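Local atomic coordinates of replicative DNA helicase DnaB, 1st part (Mycobacterium tuberculosis, PDB entry 2R5U), a protein that probably unwinds duplex DNA ahead of the replisome as a hexameric, ATP-dependent 5'-3' helicase, of which this chain is the N-terminal domain. Residues L131-Y145 and V158-A170. Sequence-based numbering, arbitrary orientation.
Sequences LLRRLVEAGTRVVQY and VVDRAQAEIYDVA
The ring of Tyr145 presents its edge to the backbone of Arg161 and Ala162, with the carbonyl O of Arg161 and CA of Ala162 near the ring plane, while one face lies against Arg141 O of its own helix, offset toward the rim. Obliquely to the ring, CB of Arg161 packs 3.6 Å from Tyr145 CE1. The guanidinium of Arg141 has Glu137 O over one face and the carboxylate of Glu165 at its edge. Its NH1 donates to Glu165 OE1 at 2.7 Å (156°), a salt bridge in which OE1 lies close to the guanidinium plane, while the N-H comes to it from above the carboxylate plane. Tyr145 OH donates to the other oxygen, Glu165 OE2, at 3.1 Å, so both carboxylate oxygens are gripped. Helices 119-147 and 155-169 form the antiparallel helical hairpin of the DnaB N-terminal domain; the axes of 131-145 and 158-169 approach to 9.2 Å at 178°. Tyr145 is a knob among Val158, Arg161, Ala162 and Glu165, Val169 one among Leu131, Arg134, Leu135 and Ala138, near opposite ends of the contact. With CG1 anti to the backbone N (chi1 175°), Val169 brings CG2 to 3.8 Å from Ala138 CB; CG1 meets CD1 of Leu131 and Leu135. Ala138 CB also meets Ile166 CD1 at 3.6 Å. A second subunit packs its Val158 on Leu135.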
# COMPACT_ATOMS: atom_id res chain seq x y z
N LEU B 131 -9.29 -32.63 9.16
CA LEU B 131 -8.05 -33.32 8.76
C LEU B 131 -7.99 -33.52 7.24
O LEU B 131 -7.04 -33.06 6.59
CB LEU B 131 -7.88 -34.66 9.49
CG LEU B 131 -6.50 -35.34 9.42
CD1 LEU B 131 -5.38 -34.33 9.68
CD2 LEU B 131 -6.41 -36.47 10.43
N LEU B 132 -9.02 -34.14 6.70
CA LEU B 132 -9.17 -34.36 5.27
C LEU B 132 -9.16 -33.10 4.40
O LEU B 132 -8.50 -33.08 3.34
CB LEU B 132 -10.40 -35.22 4.99
CG LEU B 132 -10.37 -36.63 5.58
CD1 LEU B 132 -11.75 -37.26 5.47
CD2 LEU B 132 -9.31 -37.50 4.88
N ARG B 133 -9.87 -32.06 4.83
CA ARG B 133 -9.82 -30.76 4.15
C ARG B 133 -8.44 -30.14 4.12
O ARG B 133 -8.04 -29.58 3.11
CB ARG B 133 -10.79 -29.73 4.77
CG ARG B 133 -11.86 -29.29 3.83
CD ARG B 133 -12.71 -28.07 4.28
NE ARG B 133 -12.48 -27.57 5.64
CZ ARG B 133 -12.92 -28.12 6.78
NH1 ARG B 133 -13.62 -29.25 6.78
NH2 ARG B 133 -12.64 -27.52 7.93
N ARG B 134 -7.73 -30.20 5.24
CA ARG B 134 -6.37 -29.67 5.31
C ARG B 134 -5.41 -30.43 4.40
O ARG B 134 -4.44 -29.85 3.89
CB ARG B 134 -5.86 -29.62 6.75
CG ARG B 134 -6.29 -28.33 7.44
CD ARG B 134 -6.07 -28.32 8.93
NE ARG B 134 -6.86 -27.23 9.53
CZ ARG B 134 -6.80 -26.84 10.80
NH1 ARG B 134 -5.97 -27.43 11.65
NH2 ARG B 134 -7.56 -25.84 11.22
N LEU B 135 -5.69 -31.71 4.20
CA LEU B 135 -4.93 -32.56 3.29
C LEU B 135 -5.17 -32.15 1.84
O LEU B 135 -4.22 -31.91 1.10
CB LEU B 135 -5.30 -34.02 3.53
CG LEU B 135 -4.28 -35.11 3.25
CD1 LEU B 135 -2.89 -34.76 3.80
CD2 LEU B 135 -4.78 -36.39 3.84
N VAL B 136 -6.44 -32.03 1.44
CA VAL B 136 -6.80 -31.44 0.15
C VAL B 136 -6.13 -30.08 -0.07
O VAL B 136 -5.48 -29.86 -1.10
CB VAL B 136 -8.34 -31.33 -0.01
CG1 VAL B 136 -8.71 -30.48 -1.21
CG2 VAL B 136 -8.95 -32.70 -0.13
N GLU B 137 -6.26 -29.17 0.90
CA GLU B 137 -5.65 -27.84 0.79
C GLU B 137 -4.12 -27.85 0.71
O GLU B 137 -3.52 -27.07 -0.06
CB GLU B 137 -6.11 -26.92 1.93
CG GLU B 137 -7.59 -26.54 1.86
CD GLU B 137 -8.10 -25.84 3.12
OE1 GLU B 137 -7.32 -25.70 4.09
OE2 GLU B 137 -9.28 -25.43 3.13
N ALA B 138 -3.49 -28.71 1.50
CA ALA B 138 -2.02 -28.81 1.50
C ALA B 138 -1.53 -29.40 0.18
O ALA B 138 -0.56 -28.92 -0.41
CB ALA B 138 -1.54 -29.64 2.67
N GLY B 139 -2.23 -30.44 -0.29
CA GLY B 139 -1.96 -31.05 -1.59
C GLY B 139 -1.97 -30.05 -2.72
O GLY B 139 -1.01 -29.98 -3.48
N THR B 140 -3.03 -29.25 -2.82
CA THR B 140 -3.13 -28.29 -3.93
C THR B 140 -2.07 -27.21 -3.80
O THR B 140 -1.58 -26.67 -4.80
CB THR B 140 -4.55 -27.68 -4.18
OG1 THR B 140 -4.64 -26.38 -3.60
CG2 THR B 140 -5.68 -28.57 -3.70
N ARG B 141 -1.69 -26.89 -2.56
CA ARG B 141 -0.60 -25.96 -2.32
C ARG B 141 0.73 -26.53 -2.86
O ARG B 141 1.51 -25.81 -3.48
CB ARG B 141 -0.48 -25.62 -0.84
CG ARG B 141 0.12 -24.26 -0.60
CD ARG B 141 -0.21 -23.71 0.79
NE ARG B 141 -1.64 -23.51 1.03
CZ ARG B 141 -2.34 -24.04 2.04
NH1 ARG B 141 -1.75 -24.82 2.94
NH2 ARG B 141 -3.63 -23.79 2.14
N VAL B 142 0.96 -27.82 -2.64
CA VAL B 142 2.16 -28.51 -3.13
C VAL B 142 2.22 -28.53 -4.66
O VAL B 142 3.27 -28.22 -5.24
CB VAL B 142 2.27 -29.94 -2.54
CG1 VAL B 142 3.36 -30.76 -3.25
CG2 VAL B 142 2.55 -29.86 -1.04
N VAL B 143 1.11 -28.88 -5.30
CA VAL B 143 0.96 -28.80 -6.75
C VAL B 143 1.34 -27.40 -7.25
O VAL B 143 2.18 -27.26 -8.14
CB VAL B 143 -0.47 -29.17 -7.21
CG1 VAL B 143 -0.62 -29.00 -8.72
CG2 VAL B 143 -0.79 -30.58 -6.82
N GLN B 144 0.73 -26.37 -6.65
CA GLN B 144 1.06 -24.99 -7.00
C GLN B 144 2.55 -24.70 -6.94
O GLN B 144 3.09 -24.07 -7.86
CB GLN B 144 0.28 -23.99 -6.14
CG GLN B 144 -1.16 -23.80 -6.57
CD GLN B 144 -1.98 -22.97 -5.57
OE1 GLN B 144 -3.14 -22.66 -5.83
NE2 GLN B 144 -1.36 -22.61 -4.44
N TYR B 145 3.22 -25.15 -5.88
CA TYR B 145 4.67 -24.96 -5.72
C TYR B 145 5.49 -25.68 -6.79
O TYR B 145 6.52 -25.16 -7.23
CB TYR B 145 5.15 -25.44 -4.34
CG TYR B 145 4.66 -24.64 -3.15
CD1 TYR B 145 4.83 -25.12 -1.85
CD2 TYR B 145 4.01 -23.41 -3.32
CE1 TYR B 145 4.37 -24.40 -0.75
CE2 TYR B 145 3.55 -22.68 -2.22
CZ TYR B 145 3.74 -23.18 -0.95
OH TYR B 145 3.28 -22.46 0.14
N VAL B 158 11.89 -24.99 -2.48
CA VAL B 158 10.56 -25.30 -3.00
C VAL B 158 10.05 -26.56 -2.30
O VAL B 158 8.94 -26.57 -1.75
CB VAL B 158 10.58 -25.52 -4.54
CG1 VAL B 158 9.19 -25.81 -5.07
CG2 VAL B 158 11.16 -24.29 -5.23
N VAL B 159 10.88 -27.60 -2.29
CA VAL B 159 10.56 -28.87 -1.65
C VAL B 159 10.30 -28.68 -0.14
O VAL B 159 9.33 -29.23 0.41
CB VAL B 159 11.68 -29.92 -1.87
CG1 VAL B 159 11.47 -31.14 -0.98
CG2 VAL B 159 11.75 -30.33 -3.34
N ASP B 160 11.15 -27.89 0.51
CA ASP B 160 10.96 -27.58 1.92
C ASP B 160 9.63 -26.85 2.22
O ASP B 160 9.00 -27.13 3.23
CB ASP B 160 12.15 -26.79 2.47
CG ASP B 160 12.09 -26.64 3.97
OD1 ASP B 160 12.49 -27.58 4.71
OD2 ASP B 160 11.62 -25.56 4.40
N ARG B 161 9.21 -25.94 1.34
CA ARG B 161 7.92 -25.25 1.53
C ARG B 161 6.79 -26.27 1.45
O ARG B 161 5.88 -26.27 2.29
CB ARG B 161 7.69 -24.12 0.51
CG ARG B 161 8.77 -23.04 0.45
CD ARG B 161 9.34 -22.72 1.82
NE ARG B 161 10.80 -22.65 1.81
CZ ARG B 161 11.50 -21.56 2.10
NH1 ARG B 161 10.88 -20.44 2.44
NH2 ARG B 161 12.83 -21.60 2.07
N ALA B 162 6.87 -27.14 0.43
CA ALA B 162 5.94 -28.25 0.26
C ALA B 162 5.83 -29.12 1.51
O ALA B 162 4.73 -29.40 1.97
CB ALA B 162 6.33 -29.09 -0.95
N GLN B 163 6.97 -29.52 2.06
CA GLN B 163 6.99 -30.38 3.26
C GLN B 163 6.44 -29.68 4.52
O GLN B 163 5.73 -30.29 5.32
CB GLN B 163 8.39 -30.93 3.50
CG GLN B 163 8.88 -31.82 2.35
CD GLN B 163 10.32 -32.23 2.50
OE1 GLN B 163 11.06 -31.66 3.31
NE2 GLN B 163 10.73 -33.25 1.73
N ALA B 164 6.78 -28.40 4.68
CA ALA B 164 6.21 -27.55 5.74
C ALA B 164 4.68 -27.55 5.73
O ALA B 164 4.05 -27.49 6.79
CB ALA B 164 6.76 -26.12 5.64
N GLU B 165 4.08 -27.63 4.54
CA GLU B 165 2.61 -27.67 4.40
C GLU B 165 2.00 -28.92 5.03
O GLU B 165 0.99 -28.83 5.74
CB GLU B 165 2.18 -27.56 2.93
CG GLU B 165 2.58 -26.27 2.25
CD GLU B 165 1.97 -25.03 2.88
OE1 GLU B 165 0.86 -25.14 3.45
OE2 GLU B 165 2.57 -23.94 2.77
N ILE B 166 2.62 -30.07 4.76
CA ILE B 166 2.15 -31.35 5.27
C ILE B 166 2.49 -31.56 6.76
O ILE B 166 1.73 -32.19 7.49
CB ILE B 166 2.69 -32.53 4.41
CG1 ILE B 166 2.21 -32.38 2.96
CG2 ILE B 166 2.27 -33.87 4.98
CD1 ILE B 166 0.70 -32.47 2.76
N TYR B 167 3.63 -31.02 7.20
CA TYR B 167 3.99 -31.03 8.62
C TYR B 167 2.85 -30.38 9.39
O TYR B 167 2.39 -30.92 10.38
CB TYR B 167 5.30 -30.25 8.86
CG TYR B 167 5.81 -30.25 10.29
CD1 TYR B 167 6.74 -31.20 10.71
CD2 TYR B 167 5.38 -29.29 11.21
CE1 TYR B 167 7.24 -31.20 12.03
CE2 TYR B 167 5.86 -29.28 12.52
CZ TYR B 167 6.79 -30.24 12.93
OH TYR B 167 7.28 -30.23 14.22
N ASP B 168 2.37 -29.24 8.88
CA ASP B 168 1.25 -28.51 9.48
C ASP B 168 0.01 -29.41 9.68
O ASP B 168 -0.66 -29.32 10.72
CB ASP B 168 0.89 -27.29 8.64
N VAL B 169 -0.26 -30.26 8.69
CA VAL B 169 -1.40 -31.19 8.68
C VAL B 169 -1.17 -32.42 9.57
O VAL B 169 -1.99 -32.73 10.44
CB VAL B 169 -1.73 -31.66 7.22
CG1 VAL B 169 -2.83 -32.72 7.20
CG2 VAL B 169 -2.12 -30.46 6.36
N ALA B 170 -0.04 -33.09 9.35
CA ALA B 170 0.32 -34.34 10.03
C ALA B 170 0.26 -34.27 11.56
O ALA B 170 0.53 -33.22 12.14
CB ALA B 170 1.70 -34.80 9.57